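Local coordinates for diol-dehydratase (Roseburia inulinivorans, PDB 5I2A), which dehydrates 1,2-propanediol as a B12-independent glycyl radical enzyme, probably acting as a lyase, at residues E184-R187 / K188-N192; E440-P444 / G445-G449; N512-D515 / Y516-K520. All blocks are in the same frame, centred on the assembly; numbering follows the deposited sequence.

Interaction 1 of 3, residues E184-R187 / K188-N192; sequences EKVR and KEMEN
V186 and M190 meet one helical turn apart near the end of helix 171-190, and their backbones are joined as well: M190 N donates to V186 O at 2.9 Å, almost head-on to the carbonyl. The same i-to-i+4 pattern runs through the neighbouring residues. K188 N reaches E184 O at 2.9 Å and E189 N reaches K185 O at 3.0 Å, each donor lying out of the plane of its carbonyl by a little under 30°. The bond from E191 N to R187 O is weak, at 3.4 Å, and the same N-H also makes a weak bond to K188 O.

The apolar side-chain contact across these two turns is between V186 and M190. With CG anti to its carbonyl carbon (chi1 -75°) and the chain extended from there, M190 runs back along the helix, its SD near R187 CA and its CE methyl 4.1 Å from V186 CG1. The two side chains meet at a slant. V186 sits between I210 of helix 200-233 and I535 of helix 534-537, while M190 packs on L207 and L211 of helix 200-233.

The exposed side is polar, with E184, R187 and K188 at the surface and K185 also touching I535. E189 OE1 takes a weak bond from N192 ND2 at 3.4 Å. This is the chemistry of an amphipathic helix: backbone bonds set the spacing, V186 and M190 give the apolar side that meets helices 200-233 and 534-537, and E189 OE2 adds a salt bridge to K203 of helix 200-233.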
ATOM      1  N   GLU A 184     -18.781  17.547  -9.022  1.00 18.06           N
ATOM      2  CA  GLU A 184     -18.964  18.675  -8.124  1.00 22.61           C
ATOM      3  C   GLU A 184     -18.918  18.229  -6.665  1.00 20.31           C
ATOM      4  O   GLU A 184     -18.396  18.930  -5.814  1.00 21.08           O
ATOM      5  CB  GLU A 184     -20.278  19.406  -8.413  1.00 25.21           C
ATOM      6  CG  GLU A 184     -20.288  20.848  -7.895  1.00 37.12           C
ATOM      7  CD  GLU A 184     -18.901  21.511  -7.925  1.00 53.07           C
ATOM      8  OE1 GLU A 184     -18.347  21.698  -9.037  1.00 49.22           O
ATOM      9  OE2 GLU A 184     -18.361  21.831  -6.835  1.00 44.64           O
ATOM     10  N   LYS A 185     -19.481  17.067  -6.381  1.00 18.36           N
ATOM     11  CA  LYS A 185     -19.395  16.477  -5.050  1.00 16.12           C
ATOM     12  C   LYS A 185     -17.926  16.229  -4.672  1.00 19.05           C
ATOM     13  O   LYS A 185     -17.505  16.490  -3.555  1.00 17.03           O
ATOM     14  CB  LYS A 185     -20.196  15.181  -5.024  1.00 22.09           C
ATOM     15  CG  LYS A 185     -20.290  14.425  -3.706  1.00 23.53           C
ATOM     16  CD  LYS A 185     -21.351  13.320  -3.887  1.00 31.54           C
ATOM     17  CE  LYS A 185     -21.308  12.243  -2.814  1.00 31.19           C
ATOM     18  NZ  LYS A 185     -22.295  11.173  -3.132  1.00 38.69           N
ATOM     19  N   VAL A 186     -17.155  15.740  -5.630  1.00 17.22           N
ATOM     20  CA  VAL A 186     -15.743  15.483  -5.409  1.00 18.44           C
ATOM     21  C   VAL A 186     -15.003  16.786  -5.124  1.00 22.57           C
ATOM     22  O   VAL A 186     -14.248  16.880  -4.155  1.00 19.67           O
ATOM     23  CB  VAL A 186     -15.123  14.766  -6.619  1.00 17.13           C
ATOM     24  CG1 VAL A 186     -13.584  14.727  -6.518  1.00 15.18           C
ATOM     25  CG2 VAL A 186     -15.697  13.362  -6.726  1.00 16.72           C
ATOM     26  N   ARG A 187     -15.243  17.796  -5.957  0.80 19.38           N
ATOM     27  CA  ARG A 187     -14.585  19.082  -5.789  0.80 20.30           C
ATOM     28  C   ARG A 187     -14.960  19.723  -4.460  0.80 20.01           C
ATOM     29  O   ARG A 187     -14.125  20.339  -3.813  0.80 21.05           O
ATOM     30  CB  ARG A 187     -14.915  20.008  -6.962  0.80 19.56           C
ATOM     31  CG  ARG A 187     -14.324  19.489  -8.258  0.80 23.19           C
ATOM     32  CD  ARG A 187     -14.151  20.551  -9.320  0.80 23.87           C
ATOM     33  NE  ARG A 187     -13.380  20.035 -10.449  0.80 23.90           N
ATOM     34  CZ  ARG A 187     -13.923  19.537 -11.555  0.80 23.63           C
ATOM     35  NH1 ARG A 187     -15.244  19.495 -11.677  0.80 22.98           N
ATOM     36  NH2 ARG A 187     -13.152  19.093 -12.539  0.80 21.47           N
ATOM     37  N   LYS A 188     -16.201  19.548  -4.031  1.00 18.85           N
ATOM     38  CA  LYS A 188     -16.602  20.062  -2.737  1.00 21.29           C
ATOM     39  C   LYS A 188     -15.860  19.339  -1.598  1.00 24.23           C
ATOM     40  O   LYS A 188     -15.480  19.968  -0.610  1.00 20.61           O
ATOM     41  CB  LYS A 188     -18.102  19.952  -2.530  1.00 24.11           C
ATOM     42  CG  LYS A 188     -18.591  20.830  -1.387  1.00 37.56           C
ATOM     43  CD  LYS A 188     -19.226  22.116  -1.924  1.00 48.96           C
ATOM     44  CE  LYS A 188     -19.163  23.268  -0.921  1.00 53.21           C
ATOM     45  NZ  LYS A 188     -17.950  24.122  -1.084  1.00 60.54           N
ATOM     46  N   GLU A 189     -15.636  18.034  -1.732  1.00 19.56           N
ATOM     47  CA  GLU A 189     -14.889  17.315  -0.695  1.00 20.14           C
ATOM     48  C   GLU A 189     -13.414  17.741  -0.694  1.00 20.53           C
ATOM     49  O   GLU A 189     -12.784  17.827   0.358  1.00 19.50           O
ATOM     50  CB  GLU A 189     -15.003  15.803  -0.883  1.00 19.57           C
ATOM     51  CG  GLU A 189     -14.255  15.008   0.165  1.00 17.12           C
ATOM     52  CD  GLU A 189     -14.816  15.225   1.563  1.00 23.03           C
ATOM     53  OE1 GLU A 189     -16.037  15.451   1.685  1.00 23.92           O
ATOM     54  OE2 GLU A 189     -14.037  15.178   2.529  1.00 22.23           O
ATOM     55  N   MET A 190     -12.874  18.022  -1.878  1.00 17.40           N
ATOM     56  CA  MET A 190     -11.502  18.512  -1.993  1.00 19.85           C
ATOM     57  C   MET A 190     -11.254  19.764  -1.144  1.00 25.64           C
ATOM     58  O   MET A 190     -10.160  19.953  -0.602  1.00 20.41           O
ATOM     59  CB  MET A 190     -11.175  18.810  -3.447  1.00 18.87           C
ATOM     60  CG  MET A 190     -10.934  17.571  -4.284  1.00 17.04           C
ATOM     61  SD  MET A 190     -10.553  18.042  -5.978  1.00 24.63           S
ATOM     62  CE  MET A 190      -9.920  16.491  -6.623  1.00 15.97           C
ATOM     63  N   GLU A 191     -12.283  20.600  -1.024  1.00 22.75           N
ATOM     64  CA  GLU A 191     -12.203  21.824  -0.233  1.00 24.40           C
ATOM     65  C   GLU A 191     -12.013  21.560   1.256  1.00 22.96           C
ATOM     66  O   GLU A 191     -11.510  22.419   1.970  1.00 25.23           O
ATOM     67  CB  GLU A 191     -13.455  22.681  -0.453  1.00 21.71           C
ATOM     68  CG  GLU A 191     -13.454  23.377  -1.797  1.00 22.19           C
ATOM     69  CD  GLU A 191     -14.801  23.994  -2.164  1.00 32.39           C
ATOM     70  OE1 GLU A 191     -15.063  24.157  -3.374  1.00 45.95           O
ATOM     71  OE2 GLU A 191     -15.593  24.316  -1.256  1.00 30.65           O
ATOM     72  N   ASN A 192     -12.412  20.379   1.723  1.00 22.19           N
ATOM     73  CA  ASN A 192     -12.176  20.003   3.109  1.00 27.66           C
ATOM     74  C   ASN A 192     -10.736  19.531   3.379  1.00 25.63           C
ATOM     75  O   ASN A 192     -10.368  19.306   4.525  1.00 28.96           O
ATOM     76  CB  ASN A 192     -13.144  18.898   3.545  1.00 30.50           C
ATOM     77  CG  ASN A 192     -14.594  19.344   3.537  1.00 35.95           C
ATOM     78  OD1 ASN A 192     -14.906  20.504   3.801  1.00 35.37           O
ATOM     79  ND2 ASN A 192     -15.494  18.411   3.238  1.00 28.23           N
TER

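Interaction 2 of 3, residues E440-P444 / G445-G449; sequences EPQVP and GKTDG. With EDO (1,2-ethanediol), chain C.
Q442 lays its side chain over that of T447, the two chains antiparallel and flank to flank. Q442 CG sits 3.5 Å from T447 CB, and Q442 NE2 is the same distance from T447 CG2. The extended Q442 chain, with CG anti to the backbone N (chi1 155°), carries the amide across the threonine, where NE2 bonds to H451 and OE1 to the backbone N of T168. A water weakly held by Q442 NE2 also accepts from G449 N at 2.9 Å.

The hydroxyl of T447 points back instead. OG1 donates to V443 O at 2.9 Å, in the carbonyl plane and on a lone pair, and accepts from a second water at 2.7 Å that is in turn bound by V443 N. One hydroxyl thus serves both polar backbone groups of V443.

The chain reverses here in a type II beta turn from V443 to K446. G445 takes the third position, where its phi of 76° suits glycine. The turn joins strand 440-442, paired with strand 434-436, to strand 447-448, which runs parallel to strand 548-556. Within the turn K446 CD rests 4.0 Å from V443 CG1, and the extended lysine reaches a salt bridge with E429.

At the other end, E440 lies two residues after C438, whose backbone N bonds to E440 OE1, in a Cys-Val-Glu-Pro sequence like that bearing the radical cysteine in related glycyl radical dehydratases. E440 OE2 accepts a hydrogen bond of 2.6 Å from O1 of a bound 1,2-ethanediol, probably from the crystallisation liquor, which H166, H283, S284 and D452 also hold.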
ATOM      1  N   GLU A 440     -27.738 -12.846  -3.340  1.00 11.54           N
ATOM      2  CA  GLU A 440     -27.042 -12.149  -2.261  1.00 10.96           C
ATOM      3  C   GLU A 440     -27.613 -10.747  -1.999  1.00 11.89           C
ATOM      4  O   GLU A 440     -27.493  -9.862  -2.823  1.00 13.48           O
ATOM      5  CB  GLU A 440     -25.537 -12.067  -2.573  1.00  9.41           C
ATOM      6  CG  GLU A 440     -24.918 -13.401  -2.996  1.00 10.07           C
ATOM      7  CD  GLU A 440     -24.712 -13.509  -4.502  1.00 12.83           C
ATOM      8  OE1 GLU A 440     -25.464 -14.248  -5.169  1.00 12.44           O
ATOM      9  OE2 GLU A 440     -23.778 -12.873  -5.011  1.00 11.85           O
ATOM     10  N   PRO A 441     -28.243 -10.547  -0.840  1.00 10.85           N
ATOM     11  CA  PRO A 441     -28.888  -9.250  -0.595  1.00 11.39           C
ATOM     12  C   PRO A 441     -27.915  -8.161  -0.151  1.00 15.35           C
ATOM     13  O   PRO A 441     -26.908  -8.446   0.494  1.00 14.00           O
ATOM     14  CB  PRO A 441     -29.899  -9.572   0.513  1.00 13.17           C
ATOM     15  CG  PRO A 441     -29.342 -10.740   1.215  1.00 15.67           C
ATOM     16  CD  PRO A 441     -28.513 -11.523   0.226  1.00 11.86           C
ATOM     17  N   GLN A 442     -28.209  -6.915  -0.487  1.00 11.44           N
ATOM     18  CA  GLN A 442     -27.302  -5.847  -0.126  1.00 14.63           C
ATOM     19  C   GLN A 442     -28.071  -4.528  -0.045  1.00 14.49           C
ATOM     20  O   GLN A 442     -29.092  -4.346  -0.719  1.00 12.80           O
ATOM     21  CB  GLN A 442     -26.196  -5.748  -1.163  1.00 16.05           C
ATOM     22  CG  GLN A 442     -25.553  -4.447  -1.300  1.00 22.82           C
ATOM     23  CD  GLN A 442     -24.640  -4.320  -2.497  1.00 13.83           C
ATOM     24  OE1 GLN A 442     -24.932  -3.617  -3.470  1.00 17.86           O
ATOM     25  NE2 GLN A 442     -23.569  -5.089  -2.464  1.00 11.31           N
ATOM     26  N   VAL A 443     -27.595  -3.617   0.795  1.00 13.74           N
ATOM     27  CA  VAL A 443     -28.021  -2.215   0.757  1.00 12.07           C
ATOM     28  C   VAL A 443     -27.306  -1.552  -0.407  1.00 16.72           C
ATOM     29  O   VAL A 443     -26.089  -1.450  -0.405  1.00 17.91           O
ATOM     30  CB  VAL A 443     -27.689  -1.485   2.077  1.00 15.93           C
ATOM     31  CG1 VAL A 443     -28.003   0.013   1.966  1.00 14.14           C
ATOM     32  CG2 VAL A 443     -28.443  -2.138   3.240  1.00 12.46           C
ATOM     33  N   PRO A 444     -28.053  -1.119  -1.422  1.00 14.24           N
ATOM     34  CA  PRO A 444     -27.402  -0.636  -2.643  1.00 13.43           C
ATOM     35  C   PRO A 444     -26.704   0.702  -2.443  1.00 16.52           C
ATOM     36  O   PRO A 444     -27.155   1.495  -1.640  1.00 14.38           O
ATOM     37  CB  PRO A 444     -28.577  -0.486  -3.635  1.00 13.95           C
ATOM     38  CG  PRO A 444     -29.746  -0.237  -2.776  1.00 13.57           C
ATOM     39  CD  PRO A 444     -29.517  -1.044  -1.507  1.00 13.26           C
ATOM     40  N   GLY A 445     -25.605   0.915  -3.153  1.00 15.10           N
ATOM     41  CA  GLY A 445     -24.905   2.180  -3.161  1.00 14.66           C
ATOM     42  C   GLY A 445     -24.079   2.468  -1.917  1.00 15.47           C
ATOM     43  O   GLY A 445     -23.573   3.571  -1.769  1.00 14.06           O
ATOM     44  N   LYS A 446     -23.947   1.488  -1.029  1.00 13.73           N
ATOM     45  CA  LYS A 446     -23.259   1.682   0.247  1.00 14.05           C
ATOM     46  C   LYS A 446     -22.366   0.507   0.649  1.00 13.47           C
ATOM     47  O   LYS A 446     -21.821   0.484   1.756  1.00 11.95           O
ATOM     48  CB  LYS A 446     -24.285   1.917   1.375  1.00 16.57           C
ATOM     49  CG  LYS A 446     -25.139   3.178   1.213  1.00 19.21           C
ATOM     50  CD  LYS A 446     -26.036   3.423   2.428  1.00 18.75           C
ATOM     51  CE  LYS A 446     -26.798   4.728   2.273  1.00 20.09           C
ATOM     52  NZ  LYS A 446     -27.601   5.044   3.483  1.00 26.03           N
ATOM     53  N   THR A 447     -22.232  -0.470  -0.238  1.00 15.29           N
ATOM     54  CA  THR A 447     -21.682  -1.761   0.153  1.00 12.99           C
ATOM     55  C   THR A 447     -20.568  -2.254  -0.771  1.00 14.58           C
ATOM     56  O   THR A 447     -20.634  -2.102  -1.998  1.00 14.39           O
ATOM     57  CB  THR A 447     -22.814  -2.827   0.216  1.00 16.28           C
ATOM     58  OG1 THR A 447     -23.837  -2.388   1.127  1.00 15.85           O
ATOM     59  CG2 THR A 447     -22.286  -4.201   0.669  1.00 10.20           C
ATOM     60  N   ASP A 448     -19.529  -2.821  -0.165  1.00 12.89           N
ATOM     61  CA  ASP A 448     -18.582  -3.677  -0.885  1.00 12.44           C
ATOM     62  C   ASP A 448     -18.687  -5.067  -0.251  1.00 13.58           C
ATOM     63  O   ASP A 448     -18.103  -5.324   0.803  1.00 12.05           O
ATOM     64  CB  ASP A 448     -17.155  -3.146  -0.801  1.00 10.74           C
ATOM     65  CG  ASP A 448     -16.213  -3.833  -1.801  1.00 15.68           C
ATOM     66  OD1 ASP A 448     -16.487  -3.802  -3.015  1.00 18.21           O
ATOM     67  OD2 ASP A 448     -15.189  -4.399  -1.376  1.00 15.55           O
ATOM     68  N   GLY A 449     -19.446  -5.950  -0.881  1.00 10.10           N
ATOM     69  CA  GLY A 449     -19.919  -7.139  -0.203  1.00 10.82           C
ATOM     70  C   GLY A 449     -19.194  -8.430  -0.509  1.00 12.57           C
ATOM     71  O   GLY A 449     -19.358  -9.401   0.226  1.00 12.08           O
TER
HETATM   72  C1  EDO C 901     -23.114 -14.835  -7.819  1.00 11.44           C
HETATM   73  O1  EDO C 901     -23.128 -13.445  -7.499  1.00 14.88           O
HETATM   74  C2  EDO C 901     -22.193 -15.020  -9.029  1.00 13.72           C
HETATM   75  O2  EDO C 901     -20.811 -14.771  -8.698  1.00 13.40           O
HETATM   76  O   HOH W   1     -20.958  -4.697  -2.964  1.00 11.41           O
HETATM   77  O   HOH W   2     -25.351  -4.182   2.466  1.00 13.19           O

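Interaction 3 of 3, residues N512-D515 / Y516-K520; sequences NAID and YAHAK
The backbone of N512-D515 and Y516-K520 is regular alpha helix, part of the long helix 489-521, with Y516 N, A517 N, H518 N and A519 N bonded in turn, and fairly straight, to the carbonyls of N512, A513, I514 and D515.

Around this core the rings lean back over the preceding turn. A chi1 of -81° turns the Y516 ring back beside its own backbone N and brings Y516 CD2 to 3.2 Å from N512 O, while its hydroxyl reaches out to bond with the A198 carbonyl of the second subunit. H518 runs parallel to I514 off the same side of the helix: I514 CG2 lies 3.6 Å from H518 CD2. The far nitrogen of the imidazole, NE2, bonds to Y159 O, and F91 meets the ring from outside the helix.

N512 and D515 are tied outward too. N512 is held at both ends of its amide, OD1 by the hydroxyl of Y689 and ND2 by the carbonyl of K682, and the D515 carboxylate forms a salt bridge with R685. In chemical terms the backbone bonds run within the helix, while these polar side chains bond outward: N512 and D515 to residues on both sides of P684, H518 to helix 157-161, and Y516 to the second subunit.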
ATOM      1  N   ASN A 512      -8.863 -13.309   2.155  1.00 11.52           N
ATOM      2  CA  ASN A 512      -8.196 -12.135   2.713  1.00 11.40           C
ATOM      3  C   ASN A 512      -6.913 -11.821   1.930  1.00 11.91           C
ATOM      4  O   ASN A 512      -6.595 -10.666   1.694  1.00 12.08           O
ATOM      5  CB  ASN A 512      -7.891 -12.328   4.211  1.00 10.04           C
ATOM      6  CG  ASN A 512      -9.147 -12.203   5.086  1.00 14.25           C
ATOM      7  OD1 ASN A 512     -10.219 -11.842   4.601  1.00 11.77           O
ATOM      8  ND2 ASN A 512      -9.003 -12.470   6.377  1.00  9.17           N
ATOM      9  N   ALA A 513      -6.193 -12.857   1.516  1.00 11.63           N
ATOM     10  CA  ALA A 513      -5.010 -12.663   0.673  1.00 11.13           C
ATOM     11  C   ALA A 513      -5.368 -11.991  -0.660  1.00 12.72           C
ATOM     12  O   ALA A 513      -4.700 -11.060  -1.095  1.00 10.51           O
ATOM     13  CB  ALA A 513      -4.307 -14.004   0.421  1.00  9.92           C
ATOM     14  N   ILE A 514      -6.432 -12.465  -1.299  1.00 12.57           N
ATOM     15  CA  ILE A 514      -6.882 -11.878  -2.557  1.00 12.09           C
ATOM     16  C   ILE A 514      -7.386 -10.438  -2.330  1.00 11.33           C
ATOM     17  O   ILE A 514      -7.188  -9.571  -3.163  1.00 10.96           O
ATOM     18  CB  ILE A 514      -7.966 -12.769  -3.200  1.00 11.40           C
ATOM     19  CG1 ILE A 514      -7.351 -14.126  -3.560  1.00  9.67           C
ATOM     20  CG2 ILE A 514      -8.587 -12.106  -4.448  1.00 11.62           C
ATOM     21  CD1 ILE A 514      -8.376 -15.234  -3.862  1.00  8.59           C
ATOM     22  N   ASP A 515      -7.998 -10.206  -1.174  1.00 11.57           N
ATOM     23  CA  ASP A 515      -8.474  -8.886  -0.753  1.00 11.31           C
ATOM     24  C   ASP A 515      -7.322  -7.878  -0.721  1.00 13.50           C
ATOM     25  O   ASP A 515      -7.425  -6.793  -1.292  1.00 14.86           O
ATOM     26  CB  ASP A 515      -9.148  -9.000   0.629  1.00 12.64           C
ATOM     27  CG  ASP A 515     -10.318  -8.018   0.823  1.00 14.65           C
ATOM     28  OD1 ASP A 515     -10.329  -6.917   0.232  1.00 13.65           O
ATOM     29  OD2 ASP A 515     -11.226  -8.359   1.611  1.00 17.06           O
ATOM     30  N   TYR A 516      -6.217  -8.256  -0.076  1.00 14.16           N
ATOM     31  CA  TYR A 516      -5.025  -7.411  -0.054  1.00 12.57           C
ATOM     32  C   TYR A 516      -4.552  -7.134  -1.459  1.00 12.96           C
ATOM     33  O   TYR A 516      -4.197  -6.010  -1.763  1.00 13.83           O
ATOM     34  CB  TYR A 516      -3.883  -8.044   0.768  1.00 12.29           C
ATOM     35  CG  TYR A 516      -4.078  -7.816   2.242  1.00 13.60           C
ATOM     36  CD1 TYR A 516      -4.062  -6.519   2.769  1.00 14.33           C
ATOM     37  CD2 TYR A 516      -4.333  -8.874   3.099  1.00 12.51           C
ATOM     38  CE1 TYR A 516      -4.278  -6.287   4.120  1.00 14.25           C
ATOM     39  CE2 TYR A 516      -4.551  -8.658   4.452  1.00 11.79           C
ATOM     40  CZ  TYR A 516      -4.519  -7.366   4.956  1.00 17.42           C
ATOM     41  OH  TYR A 516      -4.729  -7.160   6.294  1.00 15.23           O
ATOM     42  N   ALA A 517      -4.571  -8.149  -2.322  1.00 11.86           N
ATOM     43  CA  ALA A 517      -4.093  -7.944  -3.687  1.00 14.17           C
ATOM     44  C   ALA A 517      -4.934  -6.890  -4.427  1.00 14.44           C
ATOM     45  O   ALA A 517      -4.375  -5.995  -5.063  1.00 14.11           O
ATOM     46  CB  ALA A 517      -4.069  -9.270  -4.464  1.00 10.10           C
ATOM     47  N   HIS A 518      -6.263  -6.963  -4.325  1.00 11.75           N
ATOM     48  CA  HIS A 518      -7.095  -5.929  -4.955  1.00 12.59           C
ATOM     49  C   HIS A 518      -6.873  -4.541  -4.332  1.00 14.08           C
ATOM     50  O   HIS A 518      -6.811  -3.542  -5.053  1.00 14.03           O
ATOM     51  CB  HIS A 518      -8.585  -6.308  -4.911  1.00 10.61           C
ATOM     52  CG  HIS A 518      -8.943  -7.392  -5.887  1.00 15.01           C
ATOM     53  ND1 HIS A 518      -9.133  -7.148  -7.231  1.00 11.83           N
ATOM     54  CD2 HIS A 518      -9.090  -8.728  -5.726  1.00 11.88           C
ATOM     55  CE1 HIS A 518      -9.383  -8.284  -7.852  1.00 11.90           C
ATOM     56  NE2 HIS A 518      -9.370  -9.259  -6.962  1.00 13.10           N
ATOM     57  N   ALA A 519      -6.753  -4.484  -3.009  1.00 12.37           N
ATOM     58  CA  ALA A 519      -6.539  -3.220  -2.310  1.00 13.54           C
ATOM     59  C   ALA A 519      -5.267  -2.539  -2.788  1.00 14.28           C
ATOM     60  O   ALA A 519      -5.234  -1.333  -2.948  1.00 13.57           O
ATOM     61  CB  ALA A 519      -6.476  -3.439  -0.782  1.00 14.61           C
ATOM     62  N   LYS A 520      -4.231  -3.325  -3.043  1.00 13.31           N
ATOM     63  CA  LYS A 520      -2.925  -2.760  -3.339  1.00 16.30           C
ATOM     64  C   LYS A 520      -2.737  -2.468  -4.812  1.00 13.02           C
ATOM     65  O   LYS A 520      -2.105  -1.488  -5.168  1.00 15.80           O
ATOM     66  CB  LYS A 520      -1.822  -3.698  -2.825  1.00 14.34           C
ATOM     67  CG  LYS A 520      -1.777  -3.746  -1.271  1.00 16.64           C
ATOM     68  CD  LYS A 520      -0.782  -4.762  -0.747  1.00 21.63           C
ATOM     69  CE  LYS A 520      -0.690  -4.742   0.798  1.00 21.60           C
ATOM     70  NZ  LYS A 520      -0.162  -3.469   1.314  1.00 28.50           N
TER

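Interaction 2 reaches what is probably the substrate pocket, where E440 accepts a bond from the bound 1,2-ethanediol; its centre lies 25 Å from that of interaction 1 and 19 Å from that of interaction 3. Neither neighbour touches it, the nearest atoms being about 8 Å and 6 Å away. Interactions 2 and 3 share R685, which forms salt bridges with both D448 and D515. The route to interaction 1 is less direct: G445 bonds to D532, just before the helix 534-537 whose I535 packs on V186. Interactions 1 and 3 are 28 Å apart between centres. The former packs on helix 200-233 of its own chain, the latter touches S201 and T202 of the second subunit.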